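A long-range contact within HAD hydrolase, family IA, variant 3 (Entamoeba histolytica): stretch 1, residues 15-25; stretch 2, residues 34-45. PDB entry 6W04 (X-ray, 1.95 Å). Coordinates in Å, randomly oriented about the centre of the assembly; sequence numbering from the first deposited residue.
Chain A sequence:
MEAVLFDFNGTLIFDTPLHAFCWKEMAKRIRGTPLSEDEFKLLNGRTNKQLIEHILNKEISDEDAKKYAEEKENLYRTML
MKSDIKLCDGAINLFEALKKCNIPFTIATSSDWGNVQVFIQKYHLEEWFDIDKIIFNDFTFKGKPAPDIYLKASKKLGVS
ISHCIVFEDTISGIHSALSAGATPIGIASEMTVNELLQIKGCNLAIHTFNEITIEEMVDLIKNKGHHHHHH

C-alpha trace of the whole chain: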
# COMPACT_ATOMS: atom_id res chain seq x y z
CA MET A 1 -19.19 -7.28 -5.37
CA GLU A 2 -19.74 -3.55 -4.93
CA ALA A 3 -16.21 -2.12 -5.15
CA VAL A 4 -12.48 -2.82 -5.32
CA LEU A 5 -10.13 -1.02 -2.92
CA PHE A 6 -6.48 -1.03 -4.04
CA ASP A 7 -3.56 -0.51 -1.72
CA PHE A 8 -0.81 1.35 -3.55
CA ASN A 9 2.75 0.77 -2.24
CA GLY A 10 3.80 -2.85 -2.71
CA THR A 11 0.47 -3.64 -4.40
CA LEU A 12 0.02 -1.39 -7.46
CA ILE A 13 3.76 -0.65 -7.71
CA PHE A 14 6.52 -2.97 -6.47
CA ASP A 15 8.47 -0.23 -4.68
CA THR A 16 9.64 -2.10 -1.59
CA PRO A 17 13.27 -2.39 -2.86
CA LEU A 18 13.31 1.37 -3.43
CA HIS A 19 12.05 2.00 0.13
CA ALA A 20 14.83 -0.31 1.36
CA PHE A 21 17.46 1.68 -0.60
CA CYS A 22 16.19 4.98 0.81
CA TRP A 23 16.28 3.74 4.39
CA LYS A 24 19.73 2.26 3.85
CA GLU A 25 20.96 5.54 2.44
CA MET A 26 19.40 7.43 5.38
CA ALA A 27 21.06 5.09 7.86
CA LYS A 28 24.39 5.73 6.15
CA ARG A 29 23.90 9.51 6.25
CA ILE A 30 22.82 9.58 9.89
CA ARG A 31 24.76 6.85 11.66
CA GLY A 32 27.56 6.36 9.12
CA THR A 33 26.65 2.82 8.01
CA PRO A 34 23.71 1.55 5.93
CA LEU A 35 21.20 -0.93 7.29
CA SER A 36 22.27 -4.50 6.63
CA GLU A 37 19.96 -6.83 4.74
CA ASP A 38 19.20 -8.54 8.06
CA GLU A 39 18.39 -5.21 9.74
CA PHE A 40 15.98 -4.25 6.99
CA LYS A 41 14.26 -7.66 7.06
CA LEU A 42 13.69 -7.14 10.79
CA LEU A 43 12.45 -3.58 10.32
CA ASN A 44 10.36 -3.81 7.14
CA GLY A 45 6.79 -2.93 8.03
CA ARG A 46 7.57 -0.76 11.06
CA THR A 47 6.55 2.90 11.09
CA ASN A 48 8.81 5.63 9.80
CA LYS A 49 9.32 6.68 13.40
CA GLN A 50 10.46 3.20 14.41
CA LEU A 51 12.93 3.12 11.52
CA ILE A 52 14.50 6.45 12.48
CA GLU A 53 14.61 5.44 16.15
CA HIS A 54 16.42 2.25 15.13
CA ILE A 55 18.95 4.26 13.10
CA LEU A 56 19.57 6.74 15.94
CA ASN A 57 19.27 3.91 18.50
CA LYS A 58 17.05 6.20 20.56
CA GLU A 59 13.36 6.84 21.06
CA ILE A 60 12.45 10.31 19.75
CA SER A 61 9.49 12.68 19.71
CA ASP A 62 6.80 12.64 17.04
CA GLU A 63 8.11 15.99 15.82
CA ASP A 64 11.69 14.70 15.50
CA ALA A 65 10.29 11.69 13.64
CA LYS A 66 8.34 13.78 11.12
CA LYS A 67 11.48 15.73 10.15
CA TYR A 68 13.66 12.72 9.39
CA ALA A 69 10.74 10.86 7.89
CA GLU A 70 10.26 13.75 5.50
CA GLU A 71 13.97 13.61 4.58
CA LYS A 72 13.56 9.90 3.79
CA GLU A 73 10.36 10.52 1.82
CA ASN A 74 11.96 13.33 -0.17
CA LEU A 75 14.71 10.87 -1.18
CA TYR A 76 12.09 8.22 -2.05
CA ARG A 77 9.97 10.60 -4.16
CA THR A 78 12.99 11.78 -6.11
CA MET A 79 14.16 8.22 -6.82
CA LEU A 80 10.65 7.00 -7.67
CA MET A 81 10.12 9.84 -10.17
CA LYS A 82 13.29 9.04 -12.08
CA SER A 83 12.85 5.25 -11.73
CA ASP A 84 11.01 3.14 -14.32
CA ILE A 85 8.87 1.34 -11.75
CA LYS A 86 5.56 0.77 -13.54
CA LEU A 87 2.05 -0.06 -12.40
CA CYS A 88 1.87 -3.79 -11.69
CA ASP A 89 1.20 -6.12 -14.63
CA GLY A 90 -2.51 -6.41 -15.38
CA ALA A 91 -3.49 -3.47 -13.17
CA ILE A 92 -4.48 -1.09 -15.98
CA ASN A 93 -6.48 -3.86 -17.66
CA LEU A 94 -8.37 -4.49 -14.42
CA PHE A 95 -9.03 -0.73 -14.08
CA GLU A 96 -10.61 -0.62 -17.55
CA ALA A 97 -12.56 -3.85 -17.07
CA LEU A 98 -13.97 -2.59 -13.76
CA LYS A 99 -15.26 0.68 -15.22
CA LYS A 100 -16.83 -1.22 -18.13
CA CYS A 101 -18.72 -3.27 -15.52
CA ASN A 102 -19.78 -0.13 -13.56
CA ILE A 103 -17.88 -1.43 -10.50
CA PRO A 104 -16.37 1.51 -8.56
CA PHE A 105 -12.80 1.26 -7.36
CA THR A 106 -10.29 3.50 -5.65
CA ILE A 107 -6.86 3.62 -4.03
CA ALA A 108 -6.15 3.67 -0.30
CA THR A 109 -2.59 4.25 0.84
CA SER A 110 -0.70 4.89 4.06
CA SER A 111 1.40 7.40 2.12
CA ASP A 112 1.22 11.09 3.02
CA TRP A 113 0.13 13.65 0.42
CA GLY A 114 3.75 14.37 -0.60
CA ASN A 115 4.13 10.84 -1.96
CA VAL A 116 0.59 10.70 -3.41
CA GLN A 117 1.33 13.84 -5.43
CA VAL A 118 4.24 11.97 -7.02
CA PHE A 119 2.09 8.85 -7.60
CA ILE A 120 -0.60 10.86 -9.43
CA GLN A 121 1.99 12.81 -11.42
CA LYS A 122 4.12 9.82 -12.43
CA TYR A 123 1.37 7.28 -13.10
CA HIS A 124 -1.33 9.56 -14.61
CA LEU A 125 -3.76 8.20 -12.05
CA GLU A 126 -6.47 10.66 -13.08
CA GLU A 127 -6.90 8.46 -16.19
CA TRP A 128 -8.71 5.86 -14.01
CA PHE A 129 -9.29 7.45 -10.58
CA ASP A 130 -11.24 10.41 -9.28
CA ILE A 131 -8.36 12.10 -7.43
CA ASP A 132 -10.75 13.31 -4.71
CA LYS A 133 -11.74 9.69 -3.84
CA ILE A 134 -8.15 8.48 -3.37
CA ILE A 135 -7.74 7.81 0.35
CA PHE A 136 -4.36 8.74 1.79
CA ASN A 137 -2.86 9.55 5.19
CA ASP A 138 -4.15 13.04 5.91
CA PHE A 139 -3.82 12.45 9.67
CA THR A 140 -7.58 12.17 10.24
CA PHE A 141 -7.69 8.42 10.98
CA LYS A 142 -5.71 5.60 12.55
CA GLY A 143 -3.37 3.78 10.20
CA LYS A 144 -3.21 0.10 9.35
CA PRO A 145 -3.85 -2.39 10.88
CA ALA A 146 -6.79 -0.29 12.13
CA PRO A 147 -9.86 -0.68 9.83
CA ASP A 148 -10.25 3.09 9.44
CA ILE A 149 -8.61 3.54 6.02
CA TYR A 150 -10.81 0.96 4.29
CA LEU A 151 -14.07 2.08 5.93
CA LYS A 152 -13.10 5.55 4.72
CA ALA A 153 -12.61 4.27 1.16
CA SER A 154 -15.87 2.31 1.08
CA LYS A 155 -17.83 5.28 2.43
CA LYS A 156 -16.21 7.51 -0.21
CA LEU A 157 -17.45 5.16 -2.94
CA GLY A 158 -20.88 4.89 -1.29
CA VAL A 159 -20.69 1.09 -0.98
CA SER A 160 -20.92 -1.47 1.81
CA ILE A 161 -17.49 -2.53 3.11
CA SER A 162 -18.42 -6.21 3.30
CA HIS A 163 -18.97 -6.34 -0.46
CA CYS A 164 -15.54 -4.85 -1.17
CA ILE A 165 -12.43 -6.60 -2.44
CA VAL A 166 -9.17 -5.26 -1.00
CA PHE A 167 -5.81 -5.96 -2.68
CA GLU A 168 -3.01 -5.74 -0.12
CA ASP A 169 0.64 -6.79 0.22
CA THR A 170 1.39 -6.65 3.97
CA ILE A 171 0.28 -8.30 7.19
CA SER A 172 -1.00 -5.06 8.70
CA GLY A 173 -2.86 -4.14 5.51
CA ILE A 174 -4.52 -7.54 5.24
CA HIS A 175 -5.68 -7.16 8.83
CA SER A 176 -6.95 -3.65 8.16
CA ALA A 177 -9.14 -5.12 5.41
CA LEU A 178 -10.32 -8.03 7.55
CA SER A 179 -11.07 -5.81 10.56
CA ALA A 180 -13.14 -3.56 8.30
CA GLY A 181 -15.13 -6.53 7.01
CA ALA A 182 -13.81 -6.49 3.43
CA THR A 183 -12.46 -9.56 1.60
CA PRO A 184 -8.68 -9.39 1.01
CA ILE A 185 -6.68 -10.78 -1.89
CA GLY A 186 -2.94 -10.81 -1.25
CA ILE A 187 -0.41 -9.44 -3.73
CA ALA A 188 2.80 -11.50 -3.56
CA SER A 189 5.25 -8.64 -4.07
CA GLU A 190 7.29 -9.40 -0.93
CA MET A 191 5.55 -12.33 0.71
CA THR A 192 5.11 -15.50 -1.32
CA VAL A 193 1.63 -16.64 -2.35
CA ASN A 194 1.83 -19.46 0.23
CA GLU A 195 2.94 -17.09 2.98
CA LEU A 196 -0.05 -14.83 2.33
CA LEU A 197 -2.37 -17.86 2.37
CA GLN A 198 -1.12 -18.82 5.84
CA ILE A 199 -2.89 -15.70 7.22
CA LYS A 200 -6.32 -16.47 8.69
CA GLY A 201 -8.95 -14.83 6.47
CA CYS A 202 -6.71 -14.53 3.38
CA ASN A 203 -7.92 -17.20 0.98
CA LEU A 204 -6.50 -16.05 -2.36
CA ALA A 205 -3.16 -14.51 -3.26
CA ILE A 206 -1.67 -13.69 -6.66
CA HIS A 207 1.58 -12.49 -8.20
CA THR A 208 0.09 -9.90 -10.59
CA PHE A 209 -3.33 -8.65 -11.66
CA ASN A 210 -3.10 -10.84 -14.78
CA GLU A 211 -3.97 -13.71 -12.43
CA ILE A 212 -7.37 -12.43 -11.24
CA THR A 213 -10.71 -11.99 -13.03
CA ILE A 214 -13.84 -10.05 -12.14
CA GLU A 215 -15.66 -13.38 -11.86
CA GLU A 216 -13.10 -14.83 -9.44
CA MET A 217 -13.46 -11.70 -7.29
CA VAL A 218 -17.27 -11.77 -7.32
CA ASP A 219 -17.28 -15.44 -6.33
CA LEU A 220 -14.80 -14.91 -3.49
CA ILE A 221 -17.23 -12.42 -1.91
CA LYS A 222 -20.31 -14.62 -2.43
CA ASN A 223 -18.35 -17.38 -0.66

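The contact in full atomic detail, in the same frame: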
# COMPACT_ATOMS: atom_id res chain seq x y z
N ASP A 15 7.48 -1.22 -5.09
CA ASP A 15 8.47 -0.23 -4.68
C ASP A 15 9.16 -0.58 -3.37
O ASP A 15 9.92 0.24 -2.85
CB ASP A 15 7.84 1.16 -4.59
CG ASP A 15 6.70 1.24 -3.56
OD1 ASP A 15 6.13 0.19 -3.19
OD2 ASP A 15 6.37 2.36 -3.13
N THR A 16 8.94 -1.77 -2.83
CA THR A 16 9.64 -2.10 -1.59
C THR A 16 11.16 -2.02 -1.72
O THR A 16 11.80 -1.43 -0.83
CB THR A 16 9.19 -3.47 -1.08
OG1 THR A 16 7.78 -3.41 -0.81
CG2 THR A 16 9.96 -3.83 0.22
N PRO A 17 11.80 -2.54 -2.78
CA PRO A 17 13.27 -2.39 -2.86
C PRO A 17 13.71 -0.94 -2.83
O PRO A 17 14.73 -0.62 -2.19
CB PRO A 17 13.62 -3.07 -4.19
CG PRO A 17 12.55 -4.13 -4.36
CD PRO A 17 11.29 -3.39 -3.88
N LEU A 18 12.96 -0.04 -3.48
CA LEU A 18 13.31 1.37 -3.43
C LEU A 18 13.19 1.94 -2.01
O LEU A 18 14.06 2.70 -1.58
CB LEU A 18 12.42 2.15 -4.40
CG LEU A 18 12.75 3.63 -4.51
CD1 LEU A 18 14.27 3.84 -4.67
CD2 LEU A 18 12.01 4.22 -5.74
N HIS A 19 12.13 1.58 -1.28
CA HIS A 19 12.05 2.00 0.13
C HIS A 19 13.26 1.49 0.91
O HIS A 19 13.82 2.23 1.73
CB HIS A 19 10.74 1.52 0.77
CG HIS A 19 9.53 2.28 0.31
ND1 HIS A 19 9.30 3.59 0.66
CD2 HIS A 19 8.52 1.92 -0.52
CE1 HIS A 19 8.19 4.01 0.08
NE2 HIS A 19 7.70 3.02 -0.65
N ALA A 20 13.66 0.24 0.67
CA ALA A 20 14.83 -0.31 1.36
C ALA A 20 16.09 0.50 1.05
O ALA A 20 16.86 0.81 1.96
CB ALA A 20 15.04 -1.77 0.96
N PHE A 21 16.30 0.86 -0.23
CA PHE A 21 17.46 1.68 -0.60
C PHE A 21 17.45 3.01 0.12
O PHE A 21 18.50 3.50 0.54
CB PHE A 21 17.48 2.00 -2.10
CG PHE A 21 17.56 0.82 -2.99
CD1 PHE A 21 17.99 -0.40 -2.52
CD2 PHE A 21 17.19 0.95 -4.32
CE1 PHE A 21 18.05 -1.50 -3.36
CE2 PHE A 21 17.25 -0.14 -5.16
CZ PHE A 21 17.68 -1.36 -4.68
N CYS A 22 16.28 3.67 0.16
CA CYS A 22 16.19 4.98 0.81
C CYS A 22 16.46 4.88 2.30
O CYS A 22 17.15 5.74 2.85
CB CYS A 22 14.82 5.61 0.58
SG CYS A 22 14.56 5.96 -1.15
N TRP A 23 15.96 3.84 2.97
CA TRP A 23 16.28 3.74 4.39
C TRP A 23 17.74 3.37 4.60
O TRP A 23 18.33 3.76 5.61
CB TRP A 23 15.38 2.71 5.11
CG TRP A 23 14.04 3.29 5.44
CD1 TRP A 23 12.83 2.91 4.94
CD2 TRP A 23 13.79 4.38 6.33
NE1 TRP A 23 11.82 3.69 5.48
CE2 TRP A 23 12.39 4.61 6.33
CE3 TRP A 23 14.61 5.21 7.11
CZ2 TRP A 23 11.80 5.62 7.09
CZ3 TRP A 23 14.03 6.22 7.86
CH2 TRP A 23 12.64 6.42 7.84
N LYS A 24 18.32 2.58 3.70
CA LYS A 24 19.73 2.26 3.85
C LYS A 24 20.59 3.49 3.65
O LYS A 24 21.56 3.73 4.40
CB LYS A 24 20.13 1.13 2.88
CG LYS A 24 19.60 -0.21 3.36
CD LYS A 24 19.85 -1.32 2.34
CE LYS A 24 19.23 -2.62 2.81
NZ LYS A 24 19.47 -3.72 1.86
N GLU A 25 20.25 4.29 2.66
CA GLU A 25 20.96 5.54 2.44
C GLU A 25 20.81 6.48 3.63
O GLU A 25 21.78 7.12 4.05
CB GLU A 25 20.48 6.20 1.13
CG GLU A 25 21.08 7.58 0.83
CD GLU A 25 22.58 7.55 0.48
OE1 GLU A 25 23.27 8.56 0.76
OE2 GLU A 25 23.08 6.54 -0.09
N PRO A 34 25.05 1.92 6.38
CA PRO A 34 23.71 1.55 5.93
C PRO A 34 23.15 0.41 6.76
O PRO A 34 23.87 -0.33 7.43
CB PRO A 34 23.93 1.12 4.47
CG PRO A 34 25.35 0.78 4.35
CD PRO A 34 26.11 1.49 5.45
N LEU A 35 21.82 0.26 6.70
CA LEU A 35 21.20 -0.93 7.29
C LEU A 35 21.68 -2.17 6.55
O LEU A 35 21.81 -2.16 5.33
CB LEU A 35 19.67 -0.84 7.20
CG LEU A 35 18.92 0.33 7.85
CD1 LEU A 35 17.42 0.17 7.57
CD2 LEU A 35 19.18 0.40 9.39
N SER A 36 21.99 -3.23 7.30
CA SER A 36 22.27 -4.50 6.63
C SER A 36 20.98 -5.12 6.09
O SER A 36 19.87 -4.72 6.45
CB SER A 36 22.94 -5.49 7.59
OG SER A 36 22.05 -5.80 8.65
N GLU A 37 21.13 -6.13 5.23
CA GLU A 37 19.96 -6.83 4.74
C GLU A 37 19.17 -7.46 5.88
O GLU A 37 17.93 -7.48 5.85
CB GLU A 37 20.37 -7.89 3.71
CG GLU A 37 20.85 -7.32 2.40
CD GLU A 37 21.26 -8.41 1.42
OE1 GLU A 37 21.17 -9.61 1.78
OE2 GLU A 37 21.68 -8.08 0.29
N ASP A 38 19.87 -7.96 6.90
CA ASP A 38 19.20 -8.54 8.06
C ASP A 38 18.49 -7.47 8.88
O ASP A 38 17.37 -7.70 9.35
CB ASP A 38 20.20 -9.29 8.94
CG ASP A 38 20.74 -10.56 8.28
OD1 ASP A 38 20.02 -11.20 7.48
OD2 ASP A 38 21.90 -10.93 8.56
N GLU A 39 19.11 -6.30 9.07
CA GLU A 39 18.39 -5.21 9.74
C GLU A 39 17.11 -4.88 9.00
O GLU A 39 16.04 -4.80 9.61
CB GLU A 39 19.26 -3.96 9.87
CG GLU A 39 20.26 -4.01 11.02
CD GLU A 39 21.09 -2.76 11.09
OE1 GLU A 39 21.89 -2.53 10.16
OE2 GLU A 39 20.94 -1.99 12.08
N PHE A 40 17.18 -4.70 7.68
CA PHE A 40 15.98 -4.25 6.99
C PHE A 40 14.89 -5.32 6.99
O PHE A 40 13.70 -4.98 7.06
CB PHE A 40 16.27 -3.80 5.55
CG PHE A 40 15.06 -3.22 4.87
CD1 PHE A 40 14.62 -1.95 5.19
CD2 PHE A 40 14.33 -3.98 3.97
CE1 PHE A 40 13.48 -1.43 4.62
CE2 PHE A 40 13.19 -3.47 3.38
CZ PHE A 40 12.76 -2.19 3.70
N LYS A 41 15.26 -6.60 6.93
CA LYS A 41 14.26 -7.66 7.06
C LYS A 41 13.54 -7.57 8.41
O LYS A 41 12.32 -7.72 8.48
CB LYS A 41 14.90 -9.04 6.88
N LEU A 42 14.29 -7.32 9.48
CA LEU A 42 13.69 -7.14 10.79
C LEU A 42 12.76 -5.92 10.82
O LEU A 42 11.69 -5.95 11.44
CB LEU A 42 14.80 -6.99 11.84
CG LEU A 42 14.40 -6.65 13.27
CD1 LEU A 42 14.11 -7.93 14.06
CD2 LEU A 42 15.46 -5.79 13.96
N LEU A 43 13.14 -4.84 10.15
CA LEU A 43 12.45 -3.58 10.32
C LEU A 43 11.32 -3.36 9.32
O LEU A 43 10.45 -2.53 9.59
CB LEU A 43 13.44 -2.41 10.20
CG LEU A 43 14.61 -2.40 11.20
CD1 LEU A 43 15.68 -1.43 10.73
CD2 LEU A 43 14.11 -2.00 12.57
N ASN A 44 11.33 -4.08 8.19
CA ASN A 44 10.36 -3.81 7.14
C ASN A 44 8.95 -3.98 7.69
O ASN A 44 8.63 -5.02 8.27
CB ASN A 44 10.56 -4.75 5.93
CG ASN A 44 9.70 -4.36 4.71
OD1 ASN A 44 9.41 -3.18 4.49
ND2 ASN A 44 9.31 -5.34 3.92
N GLY A 45 8.13 -2.96 7.51
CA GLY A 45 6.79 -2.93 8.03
C GLY A 45 6.62 -2.03 9.24
O GLY A 45 5.47 -1.72 9.59

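No hydrogen bond crosses this contact; shape holds it, with 419 Å² buried in all. Two helices, 16-25 and 37-43, cross at 116° with their axes 11.1 Å apart at closest approach, and the F40 ring packs into that gap against A20. F40, chi1 in t, points toward the first helix and lays a face over the methyl of A20: A20 CB sits 3.6 Å from the ring centroid, 18° off the normal, in a CH-pi contact. The small residue leaves the hollow and the flat one fills it. W23 meets the edge of the same ring, W23 CD1 to F40 CE1 at 4.4 Å, while W23 CB packs 4.1 Å from L35 CD1, so buried L35 extends the apolar patch.

K24 has the most surface covered by the other stretch, 115 Å². Its chain, extended beyond chi1, runs along the second stretch: K24 CG lies 3.5 Å from L35 O, K24 CE 4.2 Å from F40 CB, and K24 NZ reaches 3.9 Å from E37 CG. Lysine serves here as a long methylene strap. At its root the backbones meet in a CA-H...O contact, P34 CA to K24 O at 3.4 Å.

S36 caps the second helix, S36 OG accepting from E39 N at 3.0 Å, and E39 OE1 in turn accepts from S36 N at 2.9 Å. L35 N is buried by the contact with no partner in the model.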